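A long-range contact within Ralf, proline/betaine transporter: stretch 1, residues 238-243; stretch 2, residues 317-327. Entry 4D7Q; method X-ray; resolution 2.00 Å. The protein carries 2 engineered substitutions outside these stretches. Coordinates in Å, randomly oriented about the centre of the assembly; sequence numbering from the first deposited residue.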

# COMPACT_ATOMS: atom_id res chain seq x y z
N ILE A 238 -6.17 -18.13 -19.23
CA ILE A 238 -7.29 -18.92 -18.69
C ILE A 238 -8.53 -18.02 -18.48
O ILE A 238 -9.48 -18.40 -17.81
CB ILE A 238 -6.82 -19.63 -17.37
CG1 ILE A 238 -6.01 -18.67 -16.45
CG2 ILE A 238 -5.96 -20.86 -17.71
CD1 ILE A 238 -6.74 -18.03 -15.33
N PHE A 239 -8.49 -16.82 -19.06
CA PHE A 239 -9.51 -15.78 -18.92
C PHE A 239 -10.63 -15.91 -19.96
O PHE A 239 -10.39 -15.68 -21.15
CB PHE A 239 -8.83 -14.39 -18.93
CG PHE A 239 -7.72 -14.29 -17.91
CD1 PHE A 239 -8.01 -14.12 -16.56
CD2 PHE A 239 -6.39 -14.41 -18.29
CE1 PHE A 239 -6.98 -14.05 -15.61
CE2 PHE A 239 -5.36 -14.36 -17.34
CZ PHE A 239 -5.66 -14.18 -16.00
N PRO A 240 -11.86 -16.32 -19.53
CA PRO A 240 -12.95 -16.53 -20.51
C PRO A 240 -13.32 -15.34 -21.41
O PRO A 240 -13.77 -15.58 -22.52
CB PRO A 240 -14.13 -16.99 -19.64
CG PRO A 240 -13.52 -17.53 -18.40
CD PRO A 240 -12.29 -16.71 -18.17
N LYS A 241 -13.10 -14.08 -20.97
CA LYS A 241 -13.43 -12.90 -21.79
C LYS A 241 -12.29 -12.55 -22.75
O LYS A 241 -12.43 -11.63 -23.57
CB LYS A 241 -13.79 -11.68 -20.92
CG LYS A 241 -14.91 -11.93 -19.90
CD LYS A 241 -16.28 -12.12 -20.54
CE LYS A 241 -17.37 -12.14 -19.49
NZ LYS A 241 -18.51 -13.01 -19.89
N LEU A 242 -11.20 -13.28 -22.64
CA LEU A 242 -10.02 -13.05 -23.44
C LEU A 242 -9.56 -14.25 -24.28
O LEU A 242 -8.44 -14.30 -24.72
CB LEU A 242 -8.90 -12.54 -22.53
CG LEU A 242 -9.10 -11.17 -21.88
CD1 LEU A 242 -8.04 -10.91 -20.84
CD2 LEU A 242 -9.09 -10.05 -22.91
N GLN A 243 -10.44 -15.20 -24.50
CA GLN A 243 -10.09 -16.44 -25.19
C GLN A 243 -9.72 -16.35 -26.69
O GLN A 243 -9.17 -17.28 -27.23
CB GLN A 243 -11.12 -17.51 -24.90
CG GLN A 243 -11.00 -18.11 -23.51
CD GLN A 243 -9.61 -18.59 -23.16
OE1 GLN A 243 -9.00 -18.09 -22.26
NE2 GLN A 243 -9.13 -19.56 -23.87
N LYS A 317 -9.83 -1.15 -20.52
CA LYS A 317 -10.67 -2.22 -21.07
C LYS A 317 -10.11 -3.59 -20.66
O LYS A 317 -10.84 -4.43 -20.14
CB LYS A 317 -10.73 -2.10 -22.60
CG LYS A 317 -11.77 -2.99 -23.24
CD LYS A 317 -11.57 -3.08 -24.74
CE LYS A 317 -12.49 -4.11 -25.36
NZ LYS A 317 -12.60 -3.93 -26.83
N LEU A 318 -8.78 -3.79 -20.85
CA LEU A 318 -8.11 -5.03 -20.47
C LEU A 318 -8.27 -5.34 -18.98
O LEU A 318 -8.62 -6.49 -18.65
CB LEU A 318 -6.61 -5.02 -20.89
CG LEU A 318 -5.77 -6.28 -20.58
CD1 LEU A 318 -6.29 -7.53 -21.32
CD2 LEU A 318 -4.32 -6.04 -20.91
N ALA A 319 -8.14 -4.32 -18.09
CA ALA A 319 -8.34 -4.53 -16.65
C ALA A 319 -9.79 -4.98 -16.37
O ALA A 319 -9.97 -5.96 -15.65
CB ALA A 319 -7.98 -3.28 -15.85
N ALA A 320 -10.80 -4.36 -17.05
CA ALA A 320 -12.21 -4.78 -16.90
C ALA A 320 -12.47 -6.18 -17.46
O ALA A 320 -13.25 -6.92 -16.85
CB ALA A 320 -13.15 -3.77 -17.53
N GLN A 321 -11.82 -6.57 -18.60
CA GLN A 321 -11.97 -7.91 -19.23
C GLN A 321 -11.42 -9.00 -18.31
O GLN A 321 -12.05 -10.05 -18.15
CB GLN A 321 -11.25 -7.98 -20.59
CG GLN A 321 -11.93 -7.16 -21.68
CD GLN A 321 -11.15 -7.07 -22.96
OE1 GLN A 321 -10.00 -6.64 -22.99
NE2 GLN A 321 -11.78 -7.42 -24.06
N ILE A 322 -10.24 -8.75 -17.73
CA ILE A 322 -9.57 -9.66 -16.79
C ILE A 322 -10.47 -9.83 -15.57
O ILE A 322 -10.73 -10.97 -15.17
CB ILE A 322 -8.18 -9.11 -16.39
CG1 ILE A 322 -7.19 -9.20 -17.60
CG2 ILE A 322 -7.62 -9.85 -15.13
CD1 ILE A 322 -5.91 -8.32 -17.48
N THR A 323 -10.97 -8.70 -15.02
CA THR A 323 -11.84 -8.73 -13.84
C THR A 323 -13.12 -9.52 -14.09
O THR A 323 -13.48 -10.36 -13.27
CB THR A 323 -12.14 -7.33 -13.30
OG1 THR A 323 -10.92 -6.59 -13.18
CG2 THR A 323 -12.78 -7.38 -11.95
N ALA A 324 -13.78 -9.27 -15.24
CA ALA A 324 -15.03 -9.95 -15.59
C ALA A 324 -14.83 -11.44 -15.91
O ALA A 324 -15.80 -12.19 -15.90
CB ALA A 324 -15.71 -9.24 -16.75
N SER A 325 -13.57 -11.86 -16.14
CA SER A 325 -13.17 -13.24 -16.42
C SER A 325 -13.21 -14.11 -15.16
O SER A 325 -13.33 -15.33 -15.27
CB SER A 325 -11.79 -13.29 -17.06
OG SER A 325 -11.84 -12.83 -18.40
N PHE A 326 -13.07 -13.51 -13.98
CA PHE A 326 -13.16 -14.27 -12.75
C PHE A 326 -14.63 -14.57 -12.53
O PHE A 326 -15.48 -13.74 -12.86
CB PHE A 326 -12.51 -13.52 -11.56
CG PHE A 326 -10.99 -13.50 -11.64
CD1 PHE A 326 -10.23 -14.55 -11.10
CD2 PHE A 326 -10.32 -12.48 -12.30
CE1 PHE A 326 -8.84 -14.56 -11.21
CE2 PHE A 326 -8.91 -12.49 -12.41
CZ PHE A 326 -8.18 -13.52 -11.86
N GLU A 327 -14.96 -15.77 -12.05
CA GLU A 327 -16.35 -16.17 -11.81
C GLU A 327 -17.01 -15.30 -10.75
O GLU A 327 -18.19 -14.95 -10.89
CB GLU A 327 -16.43 -17.64 -11.39
CG GLU A 327 -16.26 -18.61 -12.53
CD GLU A 327 -16.45 -20.07 -12.14
OE1 GLU A 327 -16.33 -20.39 -10.94
OE2 GLU A 327 -16.72 -20.89 -13.05

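A short loop without regular secondary structure can be anchored on a helix by a few apolar side chains and one well-placed hydroxyl, and the contact between residues 238-243 and 317-327 illustrates the principle. The two segments are at least 76 residues apart in sequence wherever they touch, yet together they bury 448 Å² of surface.

The apolar centre is built around Leu242 and Phe239. The CA-to-CB bond of Leu242 points sideways, but its chi1 m, chi2 t rotamer brings the end of the side chain nearer the helix. There Leu242 CD1 lies 3.8 Å from Leu318 CD1 and 3.8 Å from Ile322 CG1. Leu318 and Ile322 are one helical turn apart, and the single methyl CD1 of Leu242 touches both. Leucine suits this buried position because its methyl groups spread over the helix surface without bringing in a polar atom that would need a partner.

Phe239, also buried, meets Ile322 and Phe326. Its CE1 is 4.3 Å from Ile322 CG2 and 4.0 Å from Phe326 CZ. The two rings form an offset edge-to-face pair, the edge of Phe239 directed toward the face of Phe326, with centroids 6.0 Å apart and planes inclined at 66°. Phe326 joins this cluster although its CA-to-CB bond points away from the loop: with chi1 in the m rotamer, the ring swings round so that its end comes nearer the loop.

Ser325 marks the passage from apolar to polar packing. Its CA is 5.1 Å from that of Phe239, the closest approach of the two backbones by this measure, and its CB sits at the edge of the Phe239 ring. A small residue suits so tight a place, and its hydroxyl does double duty. Ser325 OG donates to Gln321 O, 2.8 Å away and four residues earlier, and accepts a hydrogen bond from Lys241 N at 3.1 Å, with an N-H...O angle of 156°. The loop backbone is thus tied to a buried hydroxyl that is itself held by the preceding helical turn. Pro240 packs alongside, its CD 3.6 Å from Ser325 CB.

Toward the exposed margin, Lys241 uses its aliphatic portion for packing. Its CB is 3.7 Å from Gln321 O, and its CG is 4.2 Å from Ala324 CB, a methyl that offers an apolar surface to the lysine chain. The CA-to-CB bond points toward the helix, but the end of the side chain leads away. Gln321, partly exposed and pointing toward the loop, borders the apolar centre, its OE1 3.5 Å from Leu242 CD2; this is a packing contact.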